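Local coordinates for ORF59 (Human herpesvirus 8, PDB 3HSL), which serves as the processivity subunit of the viral DNA polymerase in lytic replication, probably acting as a sliding clamp that keeps the enzyme on its template, at residues A[40-45]-A[82-87]; A[10-15]-A[44-49]; A[205-210]-A[218-223]. One frame throughout, in Å; residues are numbered along the deposited sequence.

Contact 1: A[40-45]-A[82-87]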
# COMPACT_ATOMS: atom_id res chain seq x y z
N VAL A 40 -12.61 -11.24 6.03
CA VAL A 40 -13.63 -11.20 5.00
C VAL A 40 -14.47 -12.46 5.17
O VAL A 40 -13.93 -13.54 5.46
CB VAL A 40 -13.06 -11.18 3.57
CG1 VAL A 40 -14.20 -11.11 2.54
CG2 VAL A 40 -12.13 -10.01 3.36
N GLN A 41 -15.79 -12.32 5.00
CA GLN A 41 -16.69 -13.45 5.13
C GLN A 41 -17.71 -13.55 4.02
O GLN A 41 -18.19 -12.53 3.49
CB GLN A 41 -17.49 -13.33 6.43
CG GLN A 41 -16.67 -13.33 7.69
CD GLN A 41 -17.51 -13.10 8.93
OE1 GLN A 41 -18.48 -12.33 8.92
NE2 GLN A 41 -17.13 -13.76 10.02
N VAL A 42 -18.04 -14.81 3.70
CA VAL A 42 -19.05 -15.17 2.72
C VAL A 42 -19.97 -16.10 3.50
O VAL A 42 -19.58 -17.21 3.85
CB VAL A 42 -18.47 -15.82 1.47
CG1 VAL A 42 -19.59 -16.37 0.60
CG2 VAL A 42 -17.63 -14.80 0.70
N HIS A 43 -21.19 -15.64 3.76
CA HIS A 43 -22.12 -16.41 4.59
C HIS A 43 -23.58 -16.16 4.28
O HIS A 43 -23.94 -15.17 3.63
CB HIS A 43 -21.88 -15.91 6.00
CG HIS A 43 -22.06 -14.43 6.10
ND1 HIS A 43 -23.24 -13.86 6.52
CD2 HIS A 43 -21.22 -13.41 5.82
CE1 HIS A 43 -23.11 -12.54 6.50
NE2 HIS A 43 -21.90 -12.24 6.08
N GLY A 44 -24.43 -17.05 4.77
CA GLY A 44 -25.87 -16.95 4.56
C GLY A 44 -26.31 -18.07 3.65
O GLY A 44 -25.65 -19.11 3.58
N SER A 45 -27.41 -17.88 2.95
CA SER A 45 -27.89 -18.92 2.05
C SER A 45 -26.87 -19.17 0.94
O SER A 45 -26.15 -18.26 0.54
CB SER A 45 -29.26 -18.54 1.47
OG SER A 45 -29.15 -17.31 0.77
N GLY A 82 -28.98 -25.23 1.95
CA GLY A 82 -28.76 -24.82 3.34
C GLY A 82 -27.85 -23.61 3.35
O GLY A 82 -27.73 -22.92 2.33
N ASP A 83 -27.22 -23.34 4.49
CA ASP A 83 -26.33 -22.19 4.58
C ASP A 83 -24.84 -22.38 4.23
O ASP A 83 -24.40 -23.48 3.90
CB ASP A 83 -26.54 -21.39 5.88
CG ASP A 83 -27.83 -20.58 5.85
OD1 ASP A 83 -28.74 -20.94 5.07
OD2 ASP A 83 -27.94 -19.58 6.61
N VAL A 84 -24.12 -21.27 4.32
CA VAL A 84 -22.70 -21.14 4.00
C VAL A 84 -21.97 -20.21 4.99
O VAL A 84 -22.56 -19.25 5.50
CB VAL A 84 -22.57 -20.59 2.55
CG1 VAL A 84 -21.36 -19.69 2.34
CG2 VAL A 84 -22.66 -21.72 1.54
N SER A 85 -20.70 -20.51 5.26
CA SER A 85 -19.91 -19.68 6.17
C SER A 85 -18.40 -19.82 5.98
O SER A 85 -17.78 -20.75 6.50
CB SER A 85 -20.30 -19.98 7.63
OG SER A 85 -19.65 -19.08 8.51
N PHE A 86 -17.81 -18.90 5.23
CA PHE A 86 -16.36 -18.92 4.97
C PHE A 86 -15.76 -17.65 5.53
O PHE A 86 -16.16 -16.56 5.15
CB PHE A 86 -16.07 -19.10 3.49
CG PHE A 86 -16.62 -20.37 2.93
CD1 PHE A 86 -15.98 -21.59 3.18
CD2 PHE A 86 -17.77 -20.37 2.16
CE1 PHE A 86 -16.47 -22.80 2.67
CE2 PHE A 86 -18.28 -21.57 1.63
CZ PHE A 86 -17.62 -22.79 1.89
N SER A 87 -14.80 -17.80 6.43
CA SER A 87 -14.18 -16.67 7.12
C SER A 87 -12.64 -16.64 7.08
O SER A 87 -11.98 -17.47 7.72
CB SER A 87 -14.70 -16.69 8.55
OG SER A 87 -14.23 -15.61 9.29

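Contact 2: A[10-15]-A[44-49]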
# COMPACT_ATOMS: atom_id res chain seq x y z
N PHE A 10 -13.33 -28.50 -6.02
CA PHE A 10 -13.83 -27.12 -6.02
C PHE A 10 -15.26 -27.09 -5.44
O PHE A 10 -16.23 -26.95 -6.18
CB PHE A 10 -13.90 -26.70 -7.50
CG PHE A 10 -14.12 -25.23 -7.76
CD1 PHE A 10 -13.08 -24.45 -8.25
CD2 PHE A 10 -15.36 -24.63 -7.51
CE1 PHE A 10 -13.26 -23.08 -8.49
CE2 PHE A 10 -15.57 -23.27 -7.74
CZ PHE A 10 -14.52 -22.49 -8.23
N HIS A 11 -15.40 -27.23 -4.12
CA HIS A 11 -16.76 -27.29 -3.56
C HIS A 11 -17.74 -26.09 -3.72
O HIS A 11 -18.95 -26.31 -3.85
CB HIS A 11 -16.84 -27.94 -2.15
CG HIS A 11 -16.01 -27.26 -1.10
ND1 HIS A 11 -16.42 -26.11 -0.47
CD2 HIS A 11 -14.81 -27.58 -0.57
CE1 HIS A 11 -15.49 -25.74 0.40
NE2 HIS A 11 -14.51 -26.61 0.36
N TYR A 12 -17.25 -24.85 -3.70
CA TYR A 12 -18.16 -23.69 -3.80
C TYR A 12 -17.50 -22.40 -4.27
O TYR A 12 -16.50 -21.97 -3.72
CB TYR A 12 -18.85 -23.45 -2.45
CG TYR A 12 -19.91 -22.37 -2.41
CD1 TYR A 12 -21.21 -22.64 -2.80
CD2 TYR A 12 -19.62 -21.08 -1.97
CE1 TYR A 12 -22.20 -21.66 -2.76
CE2 TYR A 12 -20.59 -20.09 -1.93
CZ TYR A 12 -21.89 -20.39 -2.33
OH TYR A 12 -22.88 -19.43 -2.31
N GLY A 13 -18.09 -21.79 -5.29
CA GLY A 13 -17.59 -20.55 -5.86
C GLY A 13 -18.69 -19.53 -6.03
O GLY A 13 -19.86 -19.87 -6.07
N VAL A 14 -18.30 -18.27 -6.13
CA VAL A 14 -19.25 -17.19 -6.28
C VAL A 14 -18.68 -16.08 -7.17
O VAL A 14 -17.48 -15.79 -7.13
CB VAL A 14 -19.63 -16.63 -4.88
CG1 VAL A 14 -18.43 -15.94 -4.21
CG2 VAL A 14 -20.79 -15.68 -4.97
N ARG A 15 -19.54 -15.48 -7.99
CA ARG A 15 -19.18 -14.38 -8.85
C ARG A 15 -19.55 -13.12 -8.08
O ARG A 15 -20.66 -13.02 -7.54
CB ARG A 15 -19.93 -14.42 -10.18
CG ARG A 15 -19.77 -13.14 -11.01
CD ARG A 15 -20.73 -13.11 -12.21
NE ARG A 15 -20.84 -11.77 -12.83
CZ ARG A 15 -21.68 -10.81 -12.41
NH1 ARG A 15 -22.49 -11.00 -11.37
NH2 ARG A 15 -21.70 -9.64 -13.04
N GLY A 44 -24.43 -17.05 4.77
CA GLY A 44 -25.87 -16.95 4.56
C GLY A 44 -26.31 -18.07 3.65
O GLY A 44 -25.65 -19.11 3.58
N SER A 45 -27.41 -17.88 2.95
CA SER A 45 -27.89 -18.92 2.05
C SER A 45 -26.87 -19.17 0.94
O SER A 45 -26.15 -18.26 0.54
CB SER A 45 -29.26 -18.54 1.47
OG SER A 45 -29.15 -17.31 0.77
N ALA A 46 -26.82 -20.41 0.44
CA ALA A 46 -25.90 -20.78 -0.63
C ALA A 46 -26.32 -20.09 -1.92
O ALA A 46 -25.49 -19.80 -2.78
CB ALA A 46 -25.88 -22.28 -0.83
N CYS A 47 -27.61 -19.82 -2.02
CA CYS A 47 -28.21 -19.15 -3.16
C CYS A 47 -27.80 -17.68 -3.25
O CYS A 47 -27.30 -17.24 -4.28
CB CYS A 47 -29.71 -19.32 -3.09
SG CYS A 47 -30.10 -21.07 -3.11
N THR A 48 -28.02 -16.92 -2.19
CA THR A 48 -27.64 -15.52 -2.21
C THR A 48 -26.91 -15.22 -0.91
O THR A 48 -27.53 -14.81 0.06
CB THR A 48 -28.86 -14.59 -2.37
OG1 THR A 48 -29.68 -14.68 -1.20
CG2 THR A 48 -29.68 -14.95 -3.61
N PRO A 49 -25.59 -15.43 -0.88
CA PRO A 49 -24.84 -15.18 0.34
C PRO A 49 -24.42 -13.73 0.49
O PRO A 49 -24.38 -12.97 -0.47
CB PRO A 49 -23.61 -16.05 0.17
CG PRO A 49 -23.38 -16.09 -1.32
CD PRO A 49 -24.73 -15.92 -1.97

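Contact 3: A[205-210]-A[218-223]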
# COMPACT_ATOMS: atom_id res chain seq x y z
N SER A 205 -34.87 13.07 29.70
CA SER A 205 -34.50 12.40 28.45
C SER A 205 -33.06 12.82 28.17
O SER A 205 -32.80 13.67 27.30
CB SER A 205 -35.46 12.73 27.32
OG SER A 205 -36.76 12.31 27.69
N ILE A 206 -32.13 12.23 28.92
CA ILE A 206 -30.71 12.59 28.84
C ILE A 206 -29.69 11.46 28.82
O ILE A 206 -29.83 10.47 29.55
CB ILE A 206 -30.34 13.50 30.05
CG1 ILE A 206 -31.18 14.78 30.05
CG2 ILE A 206 -28.88 13.87 30.03
CD1 ILE A 206 -30.86 15.67 31.19
N VAL A 207 -28.68 11.63 27.98
CA VAL A 207 -27.57 10.70 27.83
C VAL A 207 -26.32 11.43 28.24
O VAL A 207 -26.07 12.54 27.75
CB VAL A 207 -27.39 10.34 26.38
CG1 VAL A 207 -26.12 9.49 26.19
CG2 VAL A 207 -28.63 9.63 25.89
N THR A 208 -25.53 10.84 29.13
CA THR A 208 -24.33 11.56 29.53
C THR A 208 -23.06 10.74 29.28
O THR A 208 -23.03 9.53 29.50
CB THR A 208 -24.42 12.05 31.01
OG1 THR A 208 -23.72 11.19 31.90
CG2 THR A 208 -25.85 12.26 31.45
N PHE A 209 -22.02 11.43 28.82
CA PHE A 209 -20.73 10.80 28.54
C PHE A 209 -19.83 11.22 29.69
O PHE A 209 -19.62 12.40 29.91
CB PHE A 209 -20.21 11.20 27.15
CG PHE A 209 -21.09 10.70 26.02
CD1 PHE A 209 -20.75 9.54 25.31
CD2 PHE A 209 -22.25 11.37 25.66
CE1 PHE A 209 -21.55 9.05 24.25
CE2 PHE A 209 -23.07 10.91 24.60
CZ PHE A 209 -22.72 9.74 23.90
N SER A 210 -19.33 10.24 30.42
CA SER A 210 -18.50 10.48 31.59
C SER A 210 -17.15 9.81 31.51
O SER A 210 -17.04 8.59 31.27
CB SER A 210 -19.23 10.01 32.86
OG SER A 210 -18.40 10.18 34.00
N ILE A 218 -26.33 15.49 27.16
CA ILE A 218 -27.11 15.74 25.96
C ILE A 218 -28.56 15.33 26.19
O ILE A 218 -28.82 14.21 26.63
CB ILE A 218 -26.58 14.94 24.75
CG1 ILE A 218 -25.12 15.32 24.45
CG2 ILE A 218 -27.48 15.17 23.54
CD1 ILE A 218 -24.49 14.51 23.34
N ASP A 219 -29.50 16.21 25.91
CA ASP A 219 -30.90 15.84 26.07
C ASP A 219 -31.50 15.51 24.70
O ASP A 219 -30.99 15.94 23.68
CB ASP A 219 -31.72 16.88 26.85
CG ASP A 219 -31.73 18.25 26.19
OD1 ASP A 219 -30.94 18.48 25.26
OD2 ASP A 219 -32.55 19.09 26.62
N PHE A 220 -32.58 14.73 24.70
CA PHE A 220 -33.23 14.34 23.45
C PHE A 220 -34.75 14.29 23.57
O PHE A 220 -35.29 14.18 24.67
CB PHE A 220 -32.69 12.98 22.97
CG PHE A 220 -32.87 11.86 23.97
CD1 PHE A 220 -34.06 11.13 24.01
CD2 PHE A 220 -31.86 11.54 24.87
CE1 PHE A 220 -34.23 10.10 24.93
CE2 PHE A 220 -32.02 10.53 25.77
CZ PHE A 220 -33.21 9.80 25.81
N LYS A 221 -35.44 14.37 22.43
CA LYS A 221 -36.90 14.28 22.45
C LYS A 221 -37.22 12.79 22.27
O LYS A 221 -36.84 12.18 21.25
CB LYS A 221 -37.56 15.15 21.37
N PRO A 222 -37.90 12.19 23.26
CA PRO A 222 -38.24 10.78 23.15
C PRO A 222 -39.53 10.56 22.36
O PRO A 222 -40.51 11.26 22.59
CB PRO A 222 -38.44 10.36 24.61
CG PRO A 222 -38.91 11.61 25.30
CD PRO A 222 -38.39 12.79 24.52
N GLU A 223 -39.53 9.59 21.43
CA GLU A 223 -40.75 9.32 20.65
C GLU A 223 -41.82 8.51 21.38
O GLU A 223 -41.56 7.42 21.88
CB GLU A 223 -40.43 8.71 19.28
CG GLU A 223 -39.97 9.71 18.22
CD GLU A 223 -41.07 10.71 17.78
OE1 GLU A 223 -42.14 10.83 18.43
OE2 GLU A 223 -40.84 11.39 16.75

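Contact 1: A[40-45]-A[82-87]
Val42 and Phe86 pair at the middle of two antiparallel strands, each backbone N-H bonding the other's carbonyl: Val42 N to Phe86 O at 2.9 Å, Phe86 N to Val42 O at 2.8 Å. Both bonds are fairly straight. The strand axes, 169° apart in direction, approach to 4.5 Å. Gly44 and Val84 form the next hydrogen-bonded pair, but less evenly: Gly44 N reaches Val84 O at 3.0 Å, while the return bond from Val84 N to Gly44 O is bent and weak. Here the chain turns a corner, Gly44 adopting a positive phi of 112° that suits a residue without a side chain.

The closely packed face carries Val42, Val84 and Phe86. The two valines lie side by side and point the same way, CG1 to CG1 at 4.1 Å, and CG1 of Val84 also rests against the carbonyl O of Val42. On the opposite face, CG of Gln41, anti to its carbonyl carbon (chi1 -61°), lies against the Ser87 side chain; the chain is extended beyond it, and NE2 lies 3.5 Å from Ser87 OG. That hydroxyl is hydrogen-bonded to Gln152 O, and His43, whose CB sits against Val84 O, has its ring turned away, with NE2 hydrogen-bonded to Ser52 OG. The side of Ser85 is looser, and that residue is exposed; at the Asp83 end the exposed carboxylate lies beside the Gly44 carbonyl, with OD1 3.7 Å from Ser45 CA.

Strand 39-43 lies between strand 83-89, at the edge of this group of strands within the chain, and strand 49-56, to which Gln41 and His43 bond by their backbones; Val40 meets helix 99-103, while the Phe86 ring stacks on Phe115 of strand 108-116.

Contact 2: A[10-15]-A[44-49]
The hydroxyl of Tyr12 donates a hydrogen bond to the carbonyl of Ala46, OH to O 2.7 Å. The acceptor lies at the edge of the phenol ring, in its plane, whereas the donor sits 19° out of the Ala46 carbonyl plane, with a C=O...OH angle of 125°. Pro49 meets the same hydroxyl: the two side chains reach toward each other tip to tip, and Pro49 CG stands 3.5 Å from Tyr12 OH. Apolar contacts fill in around the bond. Ring atom CE1 of Tyr12 comes within 4.2 Å of Ala46 CB, and CG2 of Val14 lies 4.5 Å from Pro49 CG. A CG anti to the backbone N (chi1 -175°) starts the ring out from its strand toward the turn.

The turn has its own fastening, an ST motif in which Ser45 OG accepts from Thr48 N at 3.2 Å, three residues on. This bond spans the short loop between strands 39-43 and 49-56, and the Ala46 carbonyl that takes the tyrosine bond lies within the span. Tyr12 and Val14 belong instead to strand 12-16 of a separate antiparallel sheet, so the contact bridges two sheets of a protein whose family is grouped with the DNA clamps.

Farther out, strand 12-16 is held between 71-73 and 108-116: Tyr12 and Val14 bond by their backbones to Phe115 and Ile113, Gly13 bonds to Leu74, just past strand 71-73, and Arg15 to Thr72. His77 meets the Tyr12 ring edge-to-face, and Phe86 also touches it. Ala46 is anchored through its backbone to Gly82 and packs its methyl on Val84, while Leu71 touches both Val14 and Pro49.

Contact 3: A[205-210]-A[218-223]
Val207 and Ile218 form an antiparallel hydrogen-bonded pair, Val207 N to Ile218 O 2.9 Å and Ile218 N to Val207 O 3.0 Å; Ile206 faces Asp219 in the adjoining non-hydrogen-bonded pair, and Phe220 N bonds Ser205 O at 2.8 Å. The Phe220 ring folds back over Ser205: its CG lies between the backbone N and carbonyl carbon (chi1 58°). One ring face receives Ser205 CB as a CH-pi contact, 3.9 Å from the centroid and 17° off the normal, and the Ser205 carbonyl O lies over that face too, displaced toward the rim. The side chains of Val207 and Phe220 cross at about a right angle, CG2 touching CE2 at 3.5 Å. CD1 of Ile218 meets CE2 of Phe209, whose ring continues onto Leu181 and Trp184 of helix 175-186. On the sheet face opposite Val207 and Ile218, CG1 of Ile206 rests on Asp219 CB, while the aspartate's carboxylate leads away from the pair. This beta hairpin of strands 206-211 and 214-222 is therefore joined here by backbone bonds and apolar contacts, with no salt bridge between the segments, so its pairing probably depends little on ionisation.

From the N terminus, contact 2 closes the first loop, bringing the turn at 44-49 back to strand 12-16 after helix 18-35 and strand 39-43. Contact 1 begins on residues 40-45, where that loop ends, and closes a second one by pairing with 82-87. The two loops overlap over residues 40-49, neither enclosing the other, and the contacts share Gly44 and Ser45; their centres are 8 Å apart, and Phe86 of contact 1 packs against His11 beside contact 2. Together they tie strands 39-43 and 83-89 to the sheet holding strand 12-16. Contact 3 follows in series, a local hairpin on the opposite side of the chain's centre, its centre about 39 Å from that of contact 1.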